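Local coordinates for protein TP_0956 (Treponema pallidum subsp. pallidum, PDB 3U64) that is a TPR-like lipoprotein that probably serves as the periplasmic T-component of a TRAP transporter, with a likely role in protein-protein interaction, at residues F128-L140 with L175-E187. Numbering follows the deposited sequence.
Sequences FTREVFSGDEQRL and LPDTVHAAVMMLE. With SO4 (sulfate ion), chain C.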
ATOM      1  N   PHE A 128      20.068   3.995 -30.991  1.00 41.15           N
ATOM      2  CA  PHE A 128      19.483   2.653 -31.060  1.00 36.15           C
ATOM      3  C   PHE A 128      17.969   2.693 -31.275  1.00 34.99           C
ATOM      4  O   PHE A 128      17.421   1.909 -32.059  1.00 31.80           O
ATOM      5  CB  PHE A 128      19.796   1.861 -29.778  1.00 39.73           C
ATOM      6  CG  PHE A 128      19.293   0.426 -29.807  1.00 40.53           C
ATOM      7  CD1 PHE A 128      20.178  -0.625 -30.034  1.00 33.46           C
ATOM      8  CD2 PHE A 128      17.938   0.132 -29.598  1.00 28.58           C
ATOM      9  CE1 PHE A 128      19.718  -1.961 -30.071  1.00 42.24           C
ATOM     10  CE2 PHE A 128      17.470  -1.193 -29.625  1.00 37.65           C
ATOM     11  CZ  PHE A 128      18.358  -2.239 -29.864  1.00 41.36           C
ATOM     12  N   THR A 129      17.302   3.594 -30.557  1.00 30.28           N
ATOM     13  CA  THR A 129      15.846   3.710 -30.610  1.00 39.92           C
ATOM     14  C   THR A 129      15.332   4.177 -31.974  1.00 39.12           C
ATOM     15  O   THR A 129      14.316   3.685 -32.458  1.00 49.44           O
ATOM     16  CB  THR A 129      15.318   4.655 -29.505  1.00 40.61           C
ATOM     17  OG1 THR A 129      15.722   4.153 -28.226  1.00 42.81           O
ATOM     18  CG2 THR A 129      13.795   4.728 -29.557  1.00 39.35           C
ATOM     19  N   ARG A 130      16.031   5.128 -32.584  1.00 36.73           N
ATOM     20  CA  ARG A 130      15.658   5.629 -33.898  1.00 42.18           C
ATOM     21  C   ARG A 130      15.836   4.526 -34.943  1.00 48.05           C
ATOM     22  O   ARG A 130      15.006   4.351 -35.839  1.00 49.41           O
ATOM     23  CB  ARG A 130      16.508   6.844 -34.261  1.00 39.85           C
ATOM     24  CG  ARG A 130      15.900   7.744 -35.333  1.00 63.14           C
ATOM     25  CD  ARG A 130      16.520   9.140 -35.286  1.00 76.15           C
ATOM     26  NE  ARG A 130      15.825  10.129 -36.115  1.00 85.44           N
ATOM     27  CZ  ARG A 130      14.787  10.859 -35.710  1.00 86.92           C
ATOM     28  NH1 ARG A 130      14.299  10.706 -34.482  1.00 79.79           N
ATOM     29  NH2 ARG A 130      14.232  11.741 -36.536  1.00 90.13           N
ATOM     30  N   GLU A 131      16.929   3.782 -34.825  1.00 42.11           N
ATOM     31  CA  GLU A 131      17.213   2.722 -35.777  1.00 43.31           C
ATOM     32  C   GLU A 131      16.212   1.598 -35.624  1.00 41.80           C
ATOM     33  O   GLU A 131      15.580   1.175 -36.590  1.00 40.24           O
ATOM     34  CB  GLU A 131      18.634   2.182 -35.574  1.00 46.52           C
ATOM     35  CG  GLU A 131      19.693   3.226 -35.783  1.00 56.68           C
ATOM     36  CD  GLU A 131      19.555   3.908 -37.130  1.00 62.35           C
ATOM     37  OE1 GLU A 131      19.657   3.201 -38.158  1.00 59.56           O
ATOM     38  OE2 GLU A 131      19.329   5.140 -37.158  1.00 65.29           O
ATOM     39  N   VAL A 132      16.067   1.117 -34.393  1.00 36.51           N
ATOM     40  CA  VAL A 132      15.316  -0.105 -34.160  1.00 39.83           C
ATOM     41  C   VAL A 132      13.845   0.093 -34.532  1.00 38.43           C
ATOM     42  O   VAL A 132      13.173  -0.843 -34.926  1.00 40.01           O
ATOM     43  CB  VAL A 132      15.480  -0.617 -32.691  1.00 46.92           C
ATOM     44  CG1 VAL A 132      14.529   0.111 -31.742  1.00 40.91           C
ATOM     45  CG2 VAL A 132      15.263  -2.109 -32.617  1.00 42.06           C
ATOM     46  N   PHE A 133      13.347   1.319 -34.424  1.00 38.80           N
ATOM     47  CA  PHE A 133      11.953   1.584 -34.788  1.00 45.07           C
ATOM     48  C   PHE A 133      11.805   2.304 -36.135  1.00 56.21           C
ATOM     49  O   PHE A 133      10.749   2.865 -36.421  1.00 51.08           O
ATOM     50  CB  PHE A 133      11.260   2.400 -33.694  1.00 44.85           C
ATOM     51  CG  PHE A 133      11.033   1.636 -32.413  1.00 46.85           C
ATOM     52  CD1 PHE A 133      10.253   0.483 -32.402  1.00 45.86           C
ATOM     53  CD2 PHE A 133      11.572   2.081 -31.220  1.00 48.75           C
ATOM     54  CE1 PHE A 133      10.037  -0.216 -31.227  1.00 45.48           C
ATOM     55  CE2 PHE A 133      11.341   1.388 -30.031  1.00 48.73           C
ATOM     56  CZ  PHE A 133      10.581   0.241 -30.039  1.00 43.47           C
ATOM     57  N   SER A 134      12.862   2.282 -36.950  1.00 51.63           N
ATOM     58  CA  SER A 134      12.881   2.995 -38.225  1.00 56.59           C
ATOM     59  C   SER A 134      11.861   2.465 -39.248  1.00 61.23           C
ATOM     60  O   SER A 134      11.470   3.179 -40.172  1.00 68.28           O
ATOM     61  CB  SER A 134      14.285   2.938 -38.831  1.00 49.55           C
ATOM     62  OG  SER A 134      14.658   1.590 -39.066  1.00 41.62           O
ATOM     63  N   GLY A 135      11.439   1.215 -39.088  1.00 59.18           N
ATOM     64  CA  GLY A 135      10.631   0.550 -40.097  1.00 55.99           C
ATOM     65  C   GLY A 135      11.455   0.093 -41.297  1.00 59.65           C
ATOM     66  O   GLY A 135      10.930  -0.511 -42.238  1.00 62.21           O
ATOM     67  N   ASP A 136      12.752   0.397 -41.263  1.00 57.92           N
ATOM     68  CA  ASP A 136      13.695  -0.005 -42.304  1.00 60.56           C
ATOM     69  C   ASP A 136      14.383  -1.291 -41.865  1.00 55.20           C
ATOM     70  O   ASP A 136      15.149  -1.283 -40.900  1.00 50.06           O
ATOM     71  CB  ASP A 136      14.738   1.103 -42.511  1.00 65.17           C
ATOM     72  CG  ASP A 136      15.786   0.761 -43.574  1.00 67.10           C
ATOM     73  OD1 ASP A 136      16.109  -0.432 -43.777  1.00 65.96           O
ATOM     74  OD2 ASP A 136      16.297   1.712 -44.205  1.00 64.81           O
ATOM     75  N   GLU A 137      14.130  -2.387 -42.580  1.00 50.47           N
ATOM     76  CA  GLU A 137      14.580  -3.694 -42.122  1.00 51.34           C
ATOM     77  C   GLU A 137      16.091  -3.785 -42.020  1.00 50.35           C
ATOM     78  O   GLU A 137      16.624  -4.465 -41.135  1.00 50.91           O
ATOM     79  CB  GLU A 137      14.066  -4.804 -43.026  1.00 50.72           C
ATOM     80  CG  GLU A 137      14.140  -6.152 -42.370  1.00 43.27           C
ATOM     81  CD  GLU A 137      13.253  -6.233 -41.136  1.00 60.94           C
ATOM     82  OE1 GLU A 137      12.486  -5.268 -40.889  1.00 63.82           O
ATOM     83  OE2 GLU A 137      13.322  -7.259 -40.417  1.00 58.47           O
ATOM     84  N   GLN A 138      16.771  -3.104 -42.935  1.00 40.53           N
ATOM     85  CA  GLN A 138      18.228  -3.124 -42.982  1.00 48.57           C
ATOM     86  C   GLN A 138      18.853  -2.342 -41.822  1.00 45.94           C
ATOM     87  O   GLN A 138      19.884  -2.737 -41.273  1.00 46.38           O
ATOM     88  CB  GLN A 138      18.712  -2.574 -44.321  1.00 55.04           C
ATOM     89  CG  GLN A 138      20.107  -2.004 -44.277  1.00 67.29           C
ATOM     90  CD  GLN A 138      20.541  -1.488 -45.627  1.00 87.04           C
ATOM     91  OE1 GLN A 138      20.046  -1.945 -46.662  1.00 89.69           O
ATOM     92  NE2 GLN A 138      21.461  -0.525 -45.630  1.00 91.70           N
ATOM     93  N   ARG A 139      18.220  -1.238 -41.447  1.00 42.99           N
ATOM     94  CA  ARG A 139      18.652  -0.490 -40.276  1.00 43.05           C
ATOM     95  C   ARG A 139      18.337  -1.281 -39.001  1.00 41.36           C
ATOM     96  O   ARG A 139      19.141  -1.323 -38.066  1.00 50.47           O
ATOM     97  CB  ARG A 139      18.014   0.912 -40.259  1.00 40.14           C
ATOM     98  CG  ARG A 139      18.499   1.819 -41.428  1.00 42.20           C
ATOM     99  CD  ARG A 139      17.713   3.137 -41.549  1.00 41.88           C
ATOM    100  NE  ARG A 139      17.778   3.952 -40.332  1.00 45.85           N
ATOM    101  CZ  ARG A 139      16.996   5.001 -40.092  1.00 53.91           C
ATOM    102  NH1 ARG A 139      16.074   5.368 -40.978  1.00 56.97           N
ATOM    103  NH2 ARG A 139      17.128   5.676 -38.963  1.00 48.27           N
ATOM    104  N   LEU A 140      17.180  -1.931 -38.973  1.00 35.12           N
ATOM    105  CA  LEU A 140      16.805  -2.750 -37.812  1.00 39.39           C
ATOM    106  C   LEU A 140      17.827  -3.874 -37.594  1.00 48.93           C
ATOM    107  O   LEU A 140      18.351  -4.061 -36.485  1.00 37.74           O
ATOM    108  CB  LEU A 140      15.418  -3.336 -38.026  1.00 37.49           C
ATOM    109  CG  LEU A 140      14.866  -4.307 -36.984  1.00 41.29           C
ATOM    110  CD1 LEU A 140      14.886  -3.679 -35.600  1.00 39.71           C
ATOM    111  CD2 LEU A 140      13.448  -4.695 -37.371  1.00 40.02           C
ATOM    112  N   LEU A 175       0.585  -1.108 -33.671  1.00 97.16           N
ATOM    113  CA  LEU A 175       1.658  -0.495 -34.446  1.00 94.14           C
ATOM    114  C   LEU A 175       2.607  -1.577 -34.959  1.00 87.98           C
ATOM    115  O   LEU A 175       3.548  -1.965 -34.269  1.00 87.28           O
ATOM    116  CB  LEU A 175       2.409   0.523 -33.582  1.00 90.16           C
ATOM    117  CG  LEU A 175       3.010   1.739 -34.278  1.00 91.02           C
ATOM    118  CD1 LEU A 175       1.943   2.486 -35.057  1.00 96.44           C
ATOM    119  CD2 LEU A 175       3.649   2.639 -33.244  1.00 89.23           C
ATOM    120  N   PRO A 176       2.361  -2.066 -36.183  1.00 85.12           N
ATOM    121  CA  PRO A 176       3.086  -3.217 -36.728  1.00 81.70           C
ATOM    122  C   PRO A 176       4.603  -3.085 -36.605  1.00 80.95           C
ATOM    123  O   PRO A 176       5.266  -4.082 -36.321  1.00 78.81           O
ATOM    124  CB  PRO A 176       2.663  -3.231 -38.198  1.00 85.85           C
ATOM    125  CG  PRO A 176       1.321  -2.579 -38.203  1.00 91.83           C
ATOM    126  CD  PRO A 176       1.402  -1.507 -37.154  1.00 90.81           C
ATOM    127  N   ASP A 177       5.136  -1.879 -36.798  1.00 76.88           N
ATOM    128  CA  ASP A 177       6.582  -1.658 -36.756  1.00 66.58           C
ATOM    129  C   ASP A 177       7.163  -1.761 -35.354  1.00 64.41           C
ATOM    130  O   ASP A 177       8.301  -2.197 -35.182  1.00 63.75           O
ATOM    131  CB  ASP A 177       6.952  -0.314 -37.388  1.00 77.47           C
ATOM    132  CG  ASP A 177       6.931  -0.363 -38.905  1.00 92.87           C
ATOM    133  OD1 ASP A 177       7.144  -1.464 -39.466  1.00 95.37           O
ATOM    134  OD2 ASP A 177       6.703   0.692 -39.537  1.00100.21           O
ATOM    135  N   THR A 178       6.391  -1.353 -34.351  1.00 59.41           N
ATOM    136  CA  THR A 178       6.812  -1.531 -32.967  1.00 47.06           C
ATOM    137  C   THR A 178       6.809  -3.019 -32.637  1.00 48.84           C
ATOM    138  O   THR A 178       7.795  -3.556 -32.114  1.00 42.40           O
ATOM    139  CB  THR A 178       5.911  -0.766 -31.990  1.00 45.49           C
ATOM    140  OG1 THR A 178       6.119   0.639 -32.160  1.00 60.58           O
ATOM    141  CG2 THR A 178       6.237  -1.124 -30.551  1.00 34.10           C
ATOM    142  N   VAL A 179       5.705  -3.682 -32.974  1.00 44.70           N
ATOM    143  CA  VAL A 179       5.557  -5.117 -32.754  1.00 42.04           C
ATOM    144  C   VAL A 179       6.659  -5.908 -33.453  1.00 36.50           C
ATOM    145  O   VAL A 179       7.321  -6.749 -32.836  1.00 38.71           O
ATOM    146  CB  VAL A 179       4.193  -5.617 -33.255  1.00 54.35           C
ATOM    147  CG1 VAL A 179       4.142  -7.130 -33.233  1.00 51.32           C
ATOM    148  CG2 VAL A 179       3.064  -5.016 -32.423  1.00 59.02           C
ATOM    149  N   HIS A 180       6.860  -5.636 -34.738  1.00 39.88           N
ATOM    150  CA  HIS A 180       7.910  -6.306 -35.487  1.00 33.06           C
ATOM    151  C   HIS A 180       9.304  -6.102 -34.862  1.00 34.82           C
ATOM    152  O   HIS A 180      10.073  -7.047 -34.734  1.00 41.24           O
ATOM    153  CB  HIS A 180       7.903  -5.870 -36.956  1.00 38.91           C
ATOM    154  CG  HIS A 180       8.929  -6.577 -37.780  1.00 47.54           C
ATOM    155  ND1 HIS A 180       8.869  -7.929 -38.041  1.00 59.15           N
ATOM    156  CD2 HIS A 180      10.071  -6.132 -38.358  1.00 53.31           C
ATOM    157  CE1 HIS A 180       9.915  -8.283 -38.764  1.00 63.47           C
ATOM    158  NE2 HIS A 180      10.661  -7.211 -38.970  1.00 63.08           N
ATOM    159  N   ALA A 181       9.621  -4.878 -34.459  1.00 41.48           N
ATOM    160  CA  ALA A 181      10.898  -4.598 -33.795  1.00 40.83           C
ATOM    161  C   ALA A 181      11.053  -5.386 -32.497  1.00 38.10           C
ATOM    162  O   ALA A 181      12.141  -5.875 -32.178  1.00 35.78           O
ATOM    163  CB  ALA A 181      11.045  -3.101 -33.525  1.00 38.12           C
ATOM    164  N   ALA A 182       9.971  -5.498 -31.737  1.00 32.76           N
ATOM    165  CA  ALA A 182      10.015  -6.213 -30.460  1.00 33.36           C
ATOM    166  C   ALA A 182      10.359  -7.691 -30.666  1.00 34.53           C
ATOM    167  O   ALA A 182      11.231  -8.246 -29.993  1.00 36.27           O
ATOM    168  CB  ALA A 182       8.679  -6.075 -29.707  1.00 28.13           C
ATOM    169  N   VAL A 183       9.672  -8.321 -31.610  1.00 34.65           N
ATOM    170  CA  VAL A 183       9.911  -9.720 -31.899  1.00 32.51           C
ATOM    171  C   VAL A 183      11.322  -9.927 -32.423  1.00 34.62           C
ATOM    172  O   VAL A 183      11.990 -10.871 -32.005  1.00 34.46           O
ATOM    173  CB  VAL A 183       8.873 -10.286 -32.883  1.00 41.12           C
ATOM    174  CG1 VAL A 183       9.211 -11.730 -33.240  1.00 37.42           C
ATOM    175  CG2 VAL A 183       7.471 -10.200 -32.268  1.00 36.99           C
ATOM    176  N   MET A 184      11.786  -9.038 -33.307  1.00 32.74           N
ATOM    177  CA  MET A 184      13.152  -9.135 -33.819  1.00 29.67           C
ATOM    178  C   MET A 184      14.186  -9.018 -32.688  1.00 35.53           C
ATOM    179  O   MET A 184      15.219  -9.689 -32.712  1.00 42.56           O
ATOM    180  CB  MET A 184      13.427  -8.095 -34.922  1.00 32.91           C
ATOM    181  CG  MET A 184      12.617  -8.289 -36.209  1.00 42.75           C
ATOM    182  SD  MET A 184      12.810  -9.934 -36.958  1.00 48.20           S
ATOM    183  CE  MET A 184      11.218 -10.671 -36.556  1.00 72.33           C
ATOM    184  N   MET A 185      13.905  -8.185 -31.690  1.00 31.62           N
ATOM    185  CA  MET A 185      14.755  -8.132 -30.502  1.00 31.87           C
ATOM    186  C   MET A 185      14.729  -9.465 -29.754  1.00 31.80           C
ATOM    187  O   MET A 185      15.767  -9.974 -29.337  1.00 27.97           O
ATOM    188  CB  MET A 185      14.369  -6.982 -29.570  1.00 27.07           C
ATOM    189  CG  MET A 185      14.613  -5.585 -30.163  1.00 43.15           C
ATOM    190  SD  MET A 185      14.352  -4.255 -28.946  1.00 45.68           S
ATOM    191  CE  MET A 185      12.845  -3.514 -29.548  1.00 48.41           C
ATOM    192  N   LEU A 186      13.545 -10.035 -29.588  1.00 34.37           N
ATOM    193  CA  LEU A 186      13.452 -11.345 -28.947  1.00 34.39           C
ATOM    194  C   LEU A 186      14.223 -12.409 -29.756  1.00 40.23           C
ATOM    195  O   LEU A 186      15.020 -13.185 -29.201  1.00 35.68           O
ATOM    196  CB  LEU A 186      11.980 -11.736 -28.741  1.00 33.93           C
ATOM    197  CG  LEU A 186      11.240 -10.945 -27.650  1.00 39.90           C
ATOM    198  CD1 LEU A 186       9.752 -11.223 -27.690  1.00 44.01           C
ATOM    199  CD2 LEU A 186      11.783 -11.245 -26.255  1.00 33.09           C
ATOM    200  N   GLU A 187      14.017 -12.423 -31.071  1.00 37.01           N
ATOM    201  CA  GLU A 187      14.724 -13.370 -31.928  1.00 40.52           C
ATOM    202  C   GLU A 187      16.228 -13.161 -31.917  1.00 42.60           C
ATOM    203  O   GLU A 187      16.986 -14.121 -32.054  1.00 45.03           O
ATOM    204  CB  GLU A 187      14.204 -13.322 -33.356  1.00 37.67           C
ATOM    205  CG  GLU A 187      12.805 -13.848 -33.456  1.00 49.86           C
ATOM    206  CD  GLU A 187      12.299 -13.840 -34.866  1.00 66.01           C
ATOM    207  OE1 GLU A 187      13.080 -13.497 -35.786  1.00 79.97           O
ATOM    208  OE2 GLU A 187      11.114 -14.173 -35.053  1.00 66.43           O
TER
HETATM  209  S   SO4 C 304      15.240   8.882 -39.427  1.00103.73           S
HETATM  210  O1  SO4 C 304      15.771   8.817 -40.787  1.00104.72           O
HETATM  211  O2  SO4 C 304      16.309   8.569 -38.475  1.00100.93           O
HETATM  212  O3  SO4 C 304      14.772  10.241 -39.176  1.00102.24           O
HETATM  213  O4  SO4 C 304      14.121   7.942 -39.289  1.00 89.10           O
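F133, just past the end of helix 128-132, meets T178 and A181 on helix 176-187, and the two helix axes cross at 108° with a closest approach of 11.4 Å. The F133 ring reaches this helix with its CD1-CE1 side: CE1 lies 3.8 Å from A181 CB and 4.0 Å from T178 CG2. V132 CG1 lies over one face of the same ring, toward its rim, while V132 CG2, anti to the backbone N, turns to the methyl end of M185 at 4.2 Å from CE. The small side chain of A181 allows close approach here, its CB standing 3.4 Å from V132 O. On helix 137-140, L140 places CD2 3.8 Å from H180 CD2 and 3.9 Å from M184 CG, and M184 CG also lies over one face of the imidazole, toward its rim. E137, bent at chi2 (63°), brings its carboxylate to the edge of that ring. H180 NE2 donates to E137 OE2 over 3.0 Å in a nearly straight bond (175°) on the syn side; OE1 accepts only weakly. Away from helix 176-187, R139 grips E131 side-on through NE and NH2, tying the two short helices together; its NH2 also bonds a sulfate, probably from the crystallisation liquor, which R130 meets only through weak bonds. Further inside, M185 also packs on V158 of helix 152-166 and on L144. The contact thus joins short helices 128-132 and 137-144 to helix 176-192 of this all-helical, TPR-related fold, through an apolar centre bordered by one imidazole-carboxylate bond whose acidic partner would probably favour a protonated H180.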